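Local coordinates for packaging enzyme P4 (Pseudomonas phage phi13, PDB 4BLP), which probably hydrolyses nucleoside triphosphates as a hexameric RecA-like helicase that drives RNA into the viral procapsid during genome packaging, at residues W139-H144 and Q291-G296; L148-G153 and A275-M280. All blocks are in the same frame, centred on the assembly; numbering follows the deposited sequence.

Contact 1 of 2, residues W139-H144 and Q291-G296; sequences WQVRNH and QTIRSG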
# COMPACT_ATOMS: atom_id res chain seq x y z
N TRP D 139 24.28 18.34 31.57
CA TRP D 139 23.90 16.94 31.38
C TRP D 139 25.06 16.26 30.73
O TRP D 139 25.32 16.53 29.55
CB TRP D 139 22.63 16.79 30.52
CG TRP D 139 22.34 15.36 30.12
CD1 TRP D 139 22.43 14.81 28.87
CD2 TRP D 139 21.89 14.30 30.99
NE1 TRP D 139 22.12 13.48 28.92
CE2 TRP D 139 21.77 13.14 30.20
CE3 TRP D 139 21.61 14.22 32.37
CZ2 TRP D 139 21.36 11.91 30.74
CZ3 TRP D 139 21.14 13.02 32.89
CH2 TRP D 139 21.04 11.87 32.08
N GLN D 140 25.78 15.40 31.51
CA GLN D 140 26.97 14.64 31.07
C GLN D 140 28.17 15.57 30.91
O GLN D 140 29.26 15.22 31.34
CB GLN D 140 26.71 13.83 29.77
CG GLN D 140 25.49 12.89 29.89
CD GLN D 140 25.69 11.87 30.98
OE1 GLN D 140 26.58 11.02 30.92
NE2 GLN D 140 24.86 11.93 32.03
N VAL D 141 27.97 16.76 30.29
CA VAL D 141 28.96 17.85 30.17
C VAL D 141 28.26 19.09 30.70
O VAL D 141 27.03 19.13 30.70
CB VAL D 141 29.54 18.05 28.75
CG1 VAL D 141 30.32 16.81 28.30
CG2 VAL D 141 28.45 18.44 27.74
N ARG D 142 29.03 20.12 31.11
CA ARG D 142 28.44 21.32 31.70
C ARG D 142 27.68 22.20 30.71
O ARG D 142 26.83 22.98 31.13
CB ARG D 142 29.54 22.17 32.36
CG ARG D 142 30.09 21.51 33.62
CD ARG D 142 31.09 22.39 34.32
NE ARG D 142 31.65 21.69 35.47
CZ ARG D 142 32.73 22.09 36.13
NH1 ARG D 142 33.38 23.18 35.75
NH2 ARG D 142 33.17 21.39 37.16
N ASN D 143 27.98 22.08 29.40
CA ASN D 143 27.43 22.98 28.40
C ASN D 143 26.83 22.24 27.21
O ASN D 143 27.07 22.61 26.06
CB ASN D 143 28.56 23.92 27.93
CG ASN D 143 29.74 23.20 27.30
OD1 ASN D 143 29.96 21.99 27.50
ND2 ASN D 143 30.48 23.93 26.49
N HIS D 144 25.95 21.28 27.51
CA HIS D 144 25.22 20.53 26.47
C HIS D 144 24.31 21.52 25.73
O HIS D 144 23.63 22.32 26.40
CB HIS D 144 24.41 19.42 27.15
CG HIS D 144 23.90 18.32 26.25
ND1 HIS D 144 23.12 18.59 25.14
CD2 HIS D 144 24.07 16.98 26.36
CE1 HIS D 144 22.82 17.41 24.60
NE2 HIS D 144 23.39 16.41 25.29
N GLN D 291 29.59 7.93 23.74
CA GLN D 291 28.78 9.11 23.95
C GLN D 291 29.24 10.19 23.00
O GLN D 291 30.43 10.32 22.78
CB GLN D 291 28.88 9.55 25.41
CG GLN D 291 27.96 10.75 25.76
CD GLN D 291 28.05 10.97 27.25
OE1 GLN D 291 29.02 11.56 27.75
NE2 GLN D 291 27.07 10.46 27.99
N THR D 292 28.31 10.95 22.44
CA THR D 292 28.67 12.09 21.59
C THR D 292 27.70 13.20 21.89
O THR D 292 26.49 12.94 21.97
CB THR D 292 28.74 11.76 20.09
OG1 THR D 292 29.12 12.97 19.39
CG2 THR D 292 27.41 11.17 19.51
N ILE D 293 28.23 14.41 22.14
CA ILE D 293 27.39 15.56 22.48
C ILE D 293 27.81 16.80 21.72
O ILE D 293 29.00 17.11 21.67
CB ILE D 293 27.51 15.82 24.02
CG1 ILE D 293 26.87 14.66 24.83
CG2 ILE D 293 26.94 17.20 24.43
CD1 ILE D 293 27.28 14.64 26.33
N ARG D 294 26.81 17.56 21.22
CA ARG D 294 27.04 18.88 20.62
C ARG D 294 27.00 19.85 21.80
O ARG D 294 25.92 20.02 22.41
CB ARG D 294 25.94 19.20 19.57
CG ARG D 294 25.91 18.20 18.40
CD ARG D 294 24.80 18.53 17.39
NE ARG D 294 24.42 17.31 16.65
CZ ARG D 294 25.01 16.89 15.55
NH1 ARG D 294 25.98 17.60 14.99
NH2 ARG D 294 24.63 15.75 14.98
N SER D 295 28.16 20.39 22.20
CA SER D 295 28.24 21.35 23.30
C SER D 295 28.43 22.76 22.77
O SER D 295 28.70 22.97 21.56
CB SER D 295 29.37 21.00 24.28
OG SER D 295 30.62 21.52 23.83
N GLY D 296 28.35 23.72 23.70
CA GLY D 296 28.57 25.12 23.37
C GLY D 296 29.99 25.39 22.89
O GLY D 296 30.23 26.39 22.21
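The loop between strands 136-137 and 144-145 rests on strand 287-295 with a polar bond at each end and an apolar patch in the middle. At one end the side chains of Gln140 and Gln291 cross obliquely, with their amide planes nearly perpendicular (79°). Gln291 NE2 gives a hydrogen to Gln140 OE1 at 3.0 Å; the acceptor lies in the donor's amide plane, yet the donor stands above the carbonyl plane of Gln140. The same NE2 also bonds Thr281 OG1, while Gln140 NE2 bonds Gln166 OE1, so the NE2 of each amide has a further partner. At the other end Gly296 N donates a hydrogen bond to Asn143 O (2.9 Å), approaching nearly along the C=O axis. Asn143 ND2 turns to Thr297 OG1, and Ser295 OG is bonded to the backbone of Thr297 and Gly298. Asn143 OD1 lies 3.4 Å from Ser295 CB. Between the two ends Ile293 CG2 sits over one face of the His144 ring, a CH-pi contact 3.7 Å from the centroid, and meets Val141 CG2 tip to tip at 3.8 Å. Ile293 CD1 reaches on to Gln140 CB at 3.6 Å. Although CB of His144 points away from the strand, CG anti to the backbone N (chi1 -164°) swings the ring back toward Ile293; its NE2 is hydrogen-bonded to His149 ND1. A single backbone bridge, His144 with Ser295, completes the join. The arrangement is that of a hairpin loop laid over an antiparallel strand near the edge of the mixed sheet in a RecA-like P-loop NTPase fold.

Contact 2 of 2, residues L148-G153 and A275-M280; sequences LHVVVG and ASVAGM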
# COMPACT_ATOMS: atom_id res chain seq x y z
N LEU D 148 17.66 17.45 22.07
CA LEU D 148 17.29 16.14 22.57
C LEU D 148 18.53 15.32 22.73
O LEU D 148 19.38 15.33 21.83
CB LEU D 148 16.34 15.50 21.52
CG LEU D 148 15.89 14.06 21.75
CD1 LEU D 148 15.06 13.92 23.07
CD2 LEU D 148 15.05 13.57 20.54
N HIS D 149 18.65 14.61 23.87
CA HIS D 149 19.76 13.67 24.12
C HIS D 149 19.13 12.29 24.15
O HIS D 149 18.26 12.06 24.98
CB HIS D 149 20.48 13.96 25.45
CG HIS D 149 21.69 13.10 25.65
ND1 HIS D 149 22.97 13.61 25.49
CD2 HIS D 149 21.78 11.77 25.93
CE1 HIS D 149 23.79 12.60 25.72
NE2 HIS D 149 23.13 11.47 25.98
N VAL D 150 19.53 11.39 23.29
CA VAL D 150 18.91 10.07 23.34
C VAL D 150 19.86 9.05 23.95
O VAL D 150 21.08 9.10 23.72
CB VAL D 150 18.39 9.59 21.95
CG1 VAL D 150 17.31 10.54 21.42
CG2 VAL D 150 19.53 9.47 20.95
N VAL D 151 19.30 8.11 24.70
CA VAL D 151 20.04 7.02 25.33
C VAL D 151 19.60 5.78 24.59
O VAL D 151 18.44 5.41 24.66
CB VAL D 151 19.75 6.96 26.86
CG1 VAL D 151 20.47 5.75 27.51
CG2 VAL D 151 20.17 8.28 27.51
N VAL D 152 20.55 5.11 23.88
CA VAL D 152 20.24 4.03 22.97
C VAL D 152 20.80 2.71 23.44
O VAL D 152 21.89 2.65 23.99
CB VAL D 152 20.81 4.38 21.55
CG1 VAL D 152 20.33 3.41 20.50
CG2 VAL D 152 20.41 5.80 21.12
N GLY D 153 20.07 1.64 23.15
CA GLY D 153 20.53 0.29 23.47
C GLY D 153 19.41 -0.69 23.25
O GLY D 153 18.26 -0.27 23.23
N ALA D 275 23.54 11.65 14.17
CA ALA D 275 23.51 12.71 13.19
C ALA D 275 22.21 13.49 13.23
O ALA D 275 22.12 14.55 12.60
CB ALA D 275 23.71 12.12 11.79
N SER D 276 21.22 13.01 14.02
CA SER D 276 19.91 13.64 14.07
C SER D 276 19.66 14.50 15.30
O SER D 276 18.66 15.23 15.32
CB SER D 276 18.82 12.56 14.01
OG SER D 276 19.03 11.70 12.89
N VAL D 277 20.49 14.37 16.36
CA VAL D 277 20.14 15.02 17.64
C VAL D 277 21.34 15.73 18.28
O VAL D 277 22.47 15.54 17.85
CB VAL D 277 19.57 13.94 18.62
CG1 VAL D 277 18.24 13.32 18.10
CG2 VAL D 277 20.61 12.83 18.87
N ALA D 278 21.08 16.45 19.39
CA ALA D 278 22.12 17.18 20.12
C ALA D 278 23.08 16.24 20.85
O ALA D 278 24.23 16.60 21.04
CB ALA D 278 21.50 18.14 21.13
N GLY D 279 22.61 15.07 21.27
CA GLY D 279 23.50 14.15 21.97
C GLY D 279 23.00 12.73 21.97
O GLY D 279 21.80 12.50 21.87
N MET D 280 23.92 11.78 22.09
CA MET D 280 23.53 10.38 22.11
C MET D 280 24.49 9.62 23.02
O MET D 280 25.70 9.81 22.93
CB MET D 280 23.61 9.78 20.68
CG MET D 280 23.25 8.30 20.65
SD MET D 280 23.27 7.61 18.98
CE MET D 280 25.02 7.12 18.89
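Strands 147-152 and 279-284 run parallel, with His149 bridged to Gly279 and Val150 to Met280. Leu148 O receives Gly279 N at 3.3 Å in its carbonyl plane, on a lone pair, and a second, weak bond from Ala278 N; Val150 N then gives a straighter bond (157°) to Gly279 O at 2.9 Å. On one face of the sheet the His149 ring, with CG anti to the backbone N, lays a face over the peptide joining Gly279 to Met280, its CE1 3.7 Å from Met280 N. The absence of a side chain at Gly279 makes this possible, since a CB there would collide with ND1. NE2 of the ring is hydrogen-bonded to Thr281 OG1. Val150 and Met280 point to the other face. Met280 CG, anti to the backbone N (chi1 179°), lies against Val150 CG2 at 3.9 Å and Val152 CG2 at 3.8 Å. Val277 adds CG1 to Leu148 CD2 and CG2 to Val150 CG2, and helices 233-248 and 266-274 pack on this layer. Parallel strands under helices, the first leading through Gly153 into a probable Walker A loop, are the hallmark of the P-loop NTPase core.

In the fold
Both contacts reach the same mixed sheet, through neighbouring strands 279-284 and 287-295; their centres are about 11 Å apart. Strand 279-284 turns back into strand 287-295, and backbone pairs stitch the two contacts together: Arg294 N to Ala278 O and Thr292 O to Met280 N, each 2.8 Å and probably hydrogen-bonded. The two histidines tie the loop of contact 1 to the strand of contact 2, and Trp139 meets the His149 ring edge-to-face, with Trp139 NE1 3.3 Å from His149 CG. Contact 2 leads toward the presumed nucleotide loop, where Gly153 O bonds Lys159 NZ. Both also border a second subunit, whose Glu179 forms a salt bridge with Arg294 and whose Arg216 bonds Ser276.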